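Local coordinates for signal transduction histidine-protein kinase/phosphatase MprB (Mycobacterium hassiacum, PDB 6BLK) that probably autophosphorylates on a histidine with ATP as a sensor kinase of a two-component system, this chain being its ATP-binding domain, at residues A58-R71 with A80-P92. Numbering follows the deposited sequence.
Sequences AAKWSPPGGRVGVR and AELVITDQGPGIP. With ATP (adenosine-5'-triphosphate), chain E.
Gln87 reaches back from the loop after strand 80-85 to the start of strand 67-71. Its CB touches Pro63 CD, and its CG lies 3.8 Å from Arg67 O. The chain runs extended beyond CG (chi2 -177°), which carries the amide to the backbone of Arg67. There OE1 accepts a nearly straight bond of 2.9 Å from Arg67 N, with the donor tilted 33° from the carbonyl plane. NE2 ends 3.6 Å from Arg67 NH2, and the guanidinium and amide planes are 71° apart; Arg67 NH1 is salt-bridged to Glu32. A water links Ser62 OG, Arg67 O and Gln87 N. Asp86 OD1 accepts from Gly88 N in an Asx turn, and also from Thr147 N. These two bonds fix the carboxylate, whose OD2 takes ATP N6 at 2.9 Å. This is the adenine-recognising aspartate of the Bergerat (GHKL) ATP-binding fold. Trp61 lies over the nucleotide, its CH2 3.4 Å from ATP C3'. Antiparallel backbone bonds join Gly69 to Thr85 and Arg71 to Val83. The face of this hairpin that carries Val70 and Ile84 packs on helix 44-60, while strands 30-40 and 147-154 flank its two strands.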
ATOM      1  N   ALA A  58       5.926   3.362   3.108  1.00 14.01           N
ATOM      2  CA  ALA A  58       5.448   4.697   3.405  1.00 16.33           C
ATOM      3  C   ALA A  58       6.137   5.213   4.652  1.00 15.70           C
ATOM      4  O   ALA A  58       6.532   6.383   4.714  1.00 17.16           O
ATOM      5  CB  ALA A  58       3.921   4.688   3.578  1.00 17.12           C
ATOM      6  N   ALA A  59       6.304   4.347   5.649  1.00 13.95           N
ATOM      7  CA  ALA A  59       6.968   4.755   6.886  1.00 17.80           C
ATOM      8  C   ALA A  59       8.456   4.994   6.659  1.00 21.44           C
ATOM      9  O   ALA A  59       9.012   5.985   7.147  1.00 21.79           O
ATOM     10  CB  ALA A  59       6.762   3.712   7.986  1.00 19.53           C
ATOM     11  N   LYS A  60       9.109   4.115   5.904  1.00 13.22           N
ATOM     12  CA  LYS A  60      10.566   4.188   5.772  1.00 13.74           C
ATOM     13  C   LYS A  60      10.986   5.542   5.247  1.00 19.48           C
ATOM     14  O   LYS A  60      11.944   6.162   5.756  1.00 18.66           O
ATOM     15  CB  LYS A  60      11.096   3.081   4.843  1.00 19.18           C
ATOM     16  CG  LYS A  60      11.227   1.736   5.516  1.00 16.34           C
ATOM     17  CD  LYS A  60      11.473   0.620   4.490  1.00 21.95           C
ATOM     18  CE  LYS A  60      12.819   0.736   3.833  1.00 16.16           C
ATOM     19  NZ  LYS A  60      13.103  -0.347   2.804  1.00 18.88           N
ATOM     20  N   TRP A  61      10.282   6.018   4.224  1.00 15.76           N
ATOM     21  CA  TRP A  61      10.639   7.242   3.532  1.00 17.98           C
ATOM     22  C   TRP A  61       9.789   8.440   3.969  1.00 14.16           C
ATOM     23  O   TRP A  61       9.831   9.483   3.317  1.00 20.02           O
ATOM     24  CB  TRP A  61      10.592   7.009   2.022  1.00 17.01           C
ATOM     25  CG  TRP A  61      11.775   6.165   1.580  1.00 19.74           C
ATOM     26  CD1 TRP A  61      13.066   6.583   1.445  1.00 16.56           C
ATOM     27  CD2 TRP A  61      11.776   4.762   1.245  1.00 14.48           C
ATOM     28  NE1 TRP A  61      13.871   5.532   1.055  1.00 18.11           N
ATOM     29  CE2 TRP A  61      13.099   4.407   0.913  1.00 15.92           C
ATOM     30  CE3 TRP A  61      10.778   3.780   1.187  1.00 20.38           C
ATOM     31  CZ2 TRP A  61      13.456   3.114   0.552  1.00 18.71           C
ATOM     32  CZ3 TRP A  61      11.135   2.495   0.821  1.00 15.59           C
ATOM     33  CH2 TRP A  61      12.460   2.173   0.506  1.00 16.95           C
ATOM     34  N   SER A  62       9.063   8.314   5.043  1.00 16.65           N
ATOM     35  CA  SER A  62       8.363   9.445   5.663  1.00 11.41           C
ATOM     36  C   SER A  62       9.356  10.332   6.393  1.00 13.71           C
ATOM     37  O   SER A  62      10.183   9.818   7.151  1.00 19.53           O
ATOM     38  CB  SER A  62       7.357   8.980   6.685  1.00 13.89           C
ATOM     39  OG  SER A  62       6.128   8.575   6.103  1.00 15.89           O
ATOM     40  N   PRO A  63       9.222  11.647   6.267  1.00 16.11           N
ATOM     41  CA  PRO A  63      10.010  12.535   7.119  1.00 14.37           C
ATOM     42  C   PRO A  63       9.607  12.401   8.574  1.00 17.57           C
ATOM     43  O   PRO A  63       8.546  11.872   8.914  1.00 18.21           O
ATOM     44  CB  PRO A  63       9.702  13.929   6.552  1.00 19.47           C
ATOM     45  CG  PRO A  63       8.355  13.830   5.986  1.00 18.13           C
ATOM     46  CD  PRO A  63       8.270  12.408   5.433  1.00 19.89           C
ATOM     47  N   PRO A  64      10.447  12.861   9.498  1.00 25.51           N
ATOM     48  CA  PRO A  64      10.040  12.840  10.902  1.00 24.44           C
ATOM     49  C   PRO A  64       8.768  13.643  11.089  1.00 19.79           C
ATOM     50  O   PRO A  64       8.631  14.751  10.561  1.00 19.65           O
ATOM     51  CB  PRO A  64      11.235  13.482  11.623  1.00 20.01           C
ATOM     52  CG  PRO A  64      12.302  13.380  10.695  1.00 19.20           C
ATOM     53  CD  PRO A  64      11.776  13.448   9.342  1.00 29.59           C
ATOM     54  N   GLY A  65       7.823  13.056  11.813  1.00 24.93           N
ATOM     55  CA  GLY A  65       6.512  13.643  11.984  1.00 21.14           C
ATOM     56  C   GLY A  65       5.635  13.628  10.753  1.00 22.51           C
ATOM     57  O   GLY A  65       4.566  14.246  10.769  1.00 27.32           O
ATOM     58  N   GLY A  66       6.038  12.919   9.706  1.00 23.42           N
ATOM     59  CA  GLY A  66       5.238  12.862   8.494  1.00 17.83           C
ATOM     60  C   GLY A  66       3.880  12.234   8.722  1.00 15.80           C
ATOM     61  O   GLY A  66       3.634  11.495   9.671  1.00 23.06           O
ATOM     62  N   ARG A  67       2.988  12.556   7.806  1.00 16.07           N
ATOM     63  CA  ARG A  67       1.644  12.024   7.791  1.00 12.84           C
ATOM     64  C   ARG A  67       1.590  10.933   6.732  1.00 15.38           C
ATOM     65  O   ARG A  67       2.112  11.107   5.628  1.00 17.61           O
ATOM     66  CB  ARG A  67       0.622  13.116   7.480  1.00 22.01           C
ATOM     67  CG  ARG A  67       0.425  14.113   8.620  1.00 30.77           C
ATOM     68  CD  ARG A  67      -0.710  15.099   8.346  1.00 50.98           C
ATOM     69  NE  ARG A  67      -0.454  15.955   7.187  1.00 42.06           N
ATOM     70  CZ  ARG A  67      -1.185  15.987   6.072  1.00 45.54           C
ATOM     71  NH1 ARG A  67      -2.254  15.217   5.925  1.00 53.98           N
ATOM     72  NH2 ARG A  67      -0.844  16.815   5.091  1.00 47.10           N
ATOM     73  N   VAL A  68       0.973   9.815   7.085  1.00 15.97           N
ATOM     74  CA  VAL A  68       0.720   8.740   6.134  1.00 11.82           C
ATOM     75  C   VAL A  68      -0.787   8.555   6.049  1.00 11.29           C
ATOM     76  O   VAL A  68      -1.454   8.362   7.069  1.00 16.59           O
ATOM     77  CB  VAL A  68       1.439   7.444   6.556  1.00 10.68           C
ATOM     78  CG1 VAL A  68       0.929   6.231   5.726  1.00 14.20           C
ATOM     79  CG2 VAL A  68       2.969   7.598   6.442  1.00 15.33           C
ATOM     80  N   GLY A  69      -1.329   8.658   4.837  1.00 12.69           N
ATOM     81  CA  GLY A  69      -2.752   8.525   4.621  1.00 11.47           C
ATOM     82  C   GLY A  69      -3.052   7.097   4.183  1.00 11.70           C
ATOM     83  O   GLY A  69      -2.328   6.530   3.386  1.00 16.77           O
ATOM     84  N   VAL A  70      -4.109   6.542   4.761  1.00 12.33           N
ATOM     85  CA  VAL A  70      -4.533   5.176   4.490  1.00 11.39           C
ATOM     86  C   VAL A  70      -6.029   5.265   4.240  1.00 17.27           C
ATOM     87  O   VAL A  70      -6.819   5.393   5.182  1.00 15.71           O
ATOM     88  CB  VAL A  70      -4.237   4.213   5.642  1.00 15.31           C
ATOM     89  CG1 VAL A  70      -4.641   2.822   5.270  1.00 16.62           C
ATOM     90  CG2 VAL A  70      -2.765   4.297   6.077  1.00 16.58           C
ATOM     91  N   ARG A  71      -6.426   5.229   2.981  1.00 13.18           N
ATOM     92  CA  ARG A  71      -7.801   5.527   2.616  1.00  8.69           C
ATOM     93  C   ARG A  71      -8.340   4.396   1.766  1.00 12.01           C
ATOM     94  O   ARG A  71      -7.682   3.939   0.841  1.00 14.16           O
ATOM     95  CB  ARG A  71      -7.934   6.852   1.849  1.00 12.27           C
ATOM     96  CG  ARG A  71      -7.030   8.009   2.315  1.00 22.69           C
ATOM     97  CD  ARG A  71      -7.553   8.799   3.470  1.00 30.41           C
ATOM     98  NE  ARG A  71      -6.677   9.931   3.772  1.00 31.85           N
ATOM     99  CZ  ARG A  71      -6.762  10.659   4.880  1.00 33.39           C
ATOM    100  NH1 ARG A  71      -7.685  10.378   5.793  1.00 28.84           N
ATOM    101  NH2 ARG A  71      -5.932  11.672   5.068  1.00 37.21           N
ATOM    102  N   ALA A  80     -13.323  -1.388  -4.671  1.00 12.13           N
ATOM    103  CA  ALA A  80     -12.884  -0.326  -3.799  1.00  9.49           C
ATOM    104  C   ALA A  80     -11.410  -0.081  -4.065  1.00  9.88           C
ATOM    105  O   ALA A  80     -10.718  -0.906  -4.658  1.00 12.51           O
ATOM    106  CB  ALA A  80     -13.082  -0.657  -2.317  1.00 12.56           C
ATOM    107  N   GLU A  81     -10.971   1.093  -3.678  1.00  9.83           N
ATOM    108  CA  GLU A  81      -9.609   1.517  -3.917  1.00  8.27           C
ATOM    109  C   GLU A  81      -8.969   1.854  -2.585  1.00 12.28           C
ATOM    110  O   GLU A  81      -9.499   2.680  -1.839  1.00 12.77           O
ATOM    111  CB  GLU A  81      -9.587   2.727  -4.855  1.00 11.87           C
ATOM    112  CG  GLU A  81      -8.216   3.130  -5.288  1.00 13.52           C
ATOM    113  CD  GLU A  81      -8.191   4.499  -5.974  1.00 23.04           C
ATOM    114  OE1 GLU A  81      -9.093   5.320  -5.706  1.00 48.02           O
ATOM    115  OE2 GLU A  81      -7.257   4.766  -6.762  1.00 27.01           O
ATOM    116  N   LEU A  82      -7.806   1.259  -2.335  1.00 11.64           N
ATOM    117  CA  LEU A  82      -6.977   1.557  -1.178  1.00  7.89           C
ATOM    118  C   LEU A  82      -5.860   2.463  -1.664  1.00  9.10           C
ATOM    119  O   LEU A  82      -5.142   2.120  -2.605  1.00 11.42           O
ATOM    120  CB  LEU A  82      -6.425   0.276  -0.546  1.00 10.07           C
ATOM    121  CG  LEU A  82      -5.306   0.356   0.500  1.00 12.92           C
ATOM    122  CD1 LEU A  82      -5.748   1.015   1.789  1.00 12.49           C
ATOM    123  CD2 LEU A  82      -4.802  -1.057   0.805  1.00 20.91           C
ATOM    124  N   VAL A  83      -5.721   3.608  -1.038  1.00 10.55           N
ATOM    125  CA  VAL A  83      -4.663   4.545  -1.400  1.00 10.54           C
ATOM    126  C   VAL A  83      -3.854   4.807  -0.157  1.00 11.75           C
ATOM    127  O   VAL A  83      -4.391   5.291   0.852  1.00 11.66           O
ATOM    128  CB  VAL A  83      -5.198   5.856  -1.992  1.00  9.76           C
ATOM    129  CG1 VAL A  83      -4.043   6.706  -2.497  1.00 17.61           C
ATOM    130  CG2 VAL A  83      -6.147   5.595  -3.121  1.00 15.99           C
ATOM    131  N   ILE A  84      -2.565   4.499  -0.226  1.00  9.82           N
ATOM    132  CA  ILE A  84      -1.628   4.739   0.872  1.00 11.50           C
ATOM    133  C   ILE A  84      -0.629   5.811   0.427  1.00 12.49           C
ATOM    134  O   ILE A  84       0.002   5.706  -0.637  1.00 11.72           O
ATOM    135  CB  ILE A  84      -0.919   3.451   1.312  1.00 12.26           C
ATOM    136  CG1 ILE A  84      -1.914   2.499   1.980  1.00 12.62           C
ATOM    137  CG2 ILE A  84       0.245   3.765   2.249  1.00 12.50           C
ATOM    138  CD1 ILE A  84      -1.448   1.066   2.107  1.00 13.33           C
ATOM    139  N   THR A  85      -0.546   6.883   1.207  1.00 12.97           N
ATOM    140  CA  THR A  85       0.172   8.070   0.793  1.00 12.15           C
ATOM    141  C   THR A  85       1.159   8.473   1.868  1.00 14.03           C
ATOM    142  O   THR A  85       0.931   8.269   3.067  1.00 14.54           O
ATOM    143  CB  THR A  85      -0.740   9.292   0.523  1.00 13.52           C
ATOM    144  OG1 THR A  85      -1.551   9.541   1.676  1.00 20.51           O
ATOM    145  CG2 THR A  85      -1.601   9.101  -0.668  1.00 16.62           C
ATOM    146  N   ASP A  86       2.259   9.072   1.424  1.00 10.56           N
ATOM    147  CA  ASP A  86       3.239   9.631   2.360  1.00 12.77           C
ATOM    148  C   ASP A  86       3.671  11.012   1.892  1.00 12.55           C
ATOM    149  O   ASP A  86       3.226  11.531   0.865  1.00 14.12           O
ATOM    150  CB  ASP A  86       4.446   8.705   2.530  1.00 15.81           C
ATOM    151  CG  ASP A  86       5.156   8.460   1.231  1.00 20.67           C
ATOM    152  OD1 ASP A  86       5.625   9.440   0.597  1.00 16.41           O
ATOM    153  OD2 ASP A  86       5.194   7.281   0.810  1.00 17.35           O
ATOM    154  N   GLN A  87       4.565  11.625   2.691  1.00 13.88           N
ATOM    155  CA  GLN A  87       5.136  12.932   2.420  1.00 13.69           C
ATOM    156  C   GLN A  87       6.623  12.826   2.132  1.00 12.68           C
ATOM    157  O   GLN A  87       7.384  13.755   2.393  1.00 16.65           O
ATOM    158  CB  GLN A  87       4.883  13.858   3.601  1.00 13.35           C
ATOM    159  CG  GLN A  87       3.430  14.166   3.823  1.00 13.22           C
ATOM    160  CD  GLN A  87       3.228  15.156   4.955  1.00 20.02           C
ATOM    161  OE1 GLN A  87       3.535  14.869   6.109  1.00 22.30           O
ATOM    162  NE2 GLN A  87       2.719  16.324   4.623  1.00 32.97           N
ATOM    163  N   GLY A  88       7.039  11.684   1.616  1.00 11.54           N
ATOM    164  CA  GLY A  88       8.394  11.454   1.215  1.00 16.30           C
ATOM    165  C   GLY A  88       8.685  12.056  -0.140  1.00 14.54           C
ATOM    166  O   GLY A  88       7.934  12.879  -0.671  1.00 13.48           O
ATOM    167  N   PRO A  89       9.816  11.673  -0.730  1.00 15.66           N
ATOM    168  CA  PRO A  89      10.238  12.330  -1.970  1.00 12.45           C
ATOM    169  C   PRO A  89       9.374  12.032  -3.175  1.00 17.85           C
ATOM    170  O   PRO A  89       9.439  12.782  -4.165  1.00 19.08           O
ATOM    171  CB  PRO A  89      11.654  11.782  -2.183  1.00 18.59           C
ATOM    172  CG  PRO A  89      11.614  10.459  -1.508  1.00 19.75           C
ATOM    173  CD  PRO A  89      10.795  10.666  -0.288  1.00 20.47           C
ATOM    174  N   GLY A  90       8.584  10.970  -3.140  1.00 19.71           N
ATOM    175  CA  GLY A  90       7.827  10.565  -4.299  1.00 15.01           C
ATOM    176  C   GLY A  90       8.687   9.797  -5.287  1.00 21.73           C
ATOM    177  O   GLY A  90       9.909   9.882  -5.298  1.00 25.44           O
ATOM    178  N   ILE A  91       8.021   9.027  -6.129  1.00 14.88           N
ATOM    179  CA  ILE A  91       8.680   8.277  -7.199  1.00 16.52           C
ATOM    180  C   ILE A  91       8.393   9.004  -8.509  1.00 13.34           C
ATOM    181  O   ILE A  91       7.219   9.154  -8.870  1.00 16.06           O
ATOM    182  CB  ILE A  91       8.196   6.821  -7.251  1.00 19.62           C
ATOM    183  CG1 ILE A  91       8.646   6.089  -5.975  1.00 22.05           C
ATOM    184  CG2 ILE A  91       8.739   6.120  -8.513  1.00 18.40           C
ATOM    185  CD1 ILE A  91       8.039   4.706  -5.781  1.00 23.56           C
ATOM    186  N   PRO A  92       9.412   9.473  -9.230  1.00 15.68           N
ATOM    187  CA  PRO A  92       9.162  10.344 -10.391  1.00 16.90           C
ATOM    188  C   PRO A  92       8.553   9.579 -11.554  1.00 19.26           C
ATOM    189  O   PRO A  92       8.644   8.343 -11.618  1.00 22.04           O
ATOM    190  CB  PRO A  92      10.563  10.867 -10.745  1.00 20.68           C
ATOM    191  CG  PRO A  92      11.490   9.791 -10.257  1.00 21.12           C
ATOM    192  CD  PRO A  92      10.844   9.208  -9.027  1.00 18.45           C
TER
HETATM  193  PG  ATP E 501      12.003  -4.634   0.842  1.00 16.53           P
HETATM  194  O1G ATP E 501      10.626  -4.023   0.663  1.00 13.19           O
HETATM  195  O2G ATP E 501      12.331  -5.898   0.033  1.00 14.41           O
HETATM  196  O3G ATP E 501      12.466  -4.717   2.287  1.00 19.04           O
HETATM  197  PB  ATP E 501      12.637  -2.092  -0.466  1.00 14.36           P
HETATM  198  O1B ATP E 501      13.947  -1.447  -0.883  1.00 19.29           O
HETATM  199  O2B ATP E 501      11.756  -1.461   0.556  1.00 11.83           O
HETATM  200  O3B ATP E 501      13.014  -3.547   0.172  1.00 13.25           O
HETATM  201  PA  ATP E 501      10.327  -2.165  -2.274  1.00 11.69           P
HETATM  202  O1A ATP E 501       9.986  -3.181  -3.360  1.00 15.25           O
HETATM  203  O2A ATP E 501       9.405  -2.065  -1.084  1.00 13.53           O
HETATM  204  O3A ATP E 501      11.863  -2.510  -1.842  1.00 12.75           O
HETATM  205  O5' ATP E 501      10.536  -0.780  -2.981  1.00 14.45           O
HETATM  206  C5' ATP E 501      11.400  -0.664  -4.098  1.00 20.96           C
HETATM  207  C4' ATP E 501      12.061   0.709  -4.059  1.00 19.14           C
HETATM  208  O4' ATP E 501      11.056   1.662  -4.425  1.00 18.42           O
HETATM  209  C3' ATP E 501      12.631   1.191  -2.719  1.00 20.17           C
HETATM  210  O3' ATP E 501      13.984   0.735  -2.502  1.00 14.50           O
HETATM  211  C2' ATP E 501      12.556   2.694  -2.905  1.00 17.20           C
HETATM  212  O2' ATP E 501      13.640   3.186  -3.715  1.00 16.87           O
HETATM  213  C1' ATP E 501      11.291   2.871  -3.714  1.00 20.14           C
HETATM  214  N9  ATP E 501      10.092   3.120  -2.892  1.00 15.30           N
HETATM  215  C8  ATP E 501       9.067   2.250  -2.598  1.00 15.99           C
HETATM  216  N7  ATP E 501       8.117   2.879  -1.850  1.00 13.76           N
HETATM  217  C5  ATP E 501       8.542   4.151  -1.678  1.00 12.87           C
HETATM  218  C6  ATP E 501       7.977   5.307  -1.019  1.00 19.30           C
HETATM  219  N6  ATP E 501       6.813   5.182  -0.368  1.00 15.23           N
HETATM  220  N1  ATP E 501       8.673   6.442  -1.062  1.00 17.54           N
HETATM  221  C2  ATP E 501       9.852   6.540  -1.704  1.00 15.01           C
HETATM  222  N3  ATP E 501      10.423   5.517  -2.354  1.00 18.56           N
HETATM  223  C4  ATP E 501       9.805   4.314  -2.373  1.00 18.46           C
HETATM  224  O   HOH W   1       4.852  10.897   5.379  1.00 17.12           O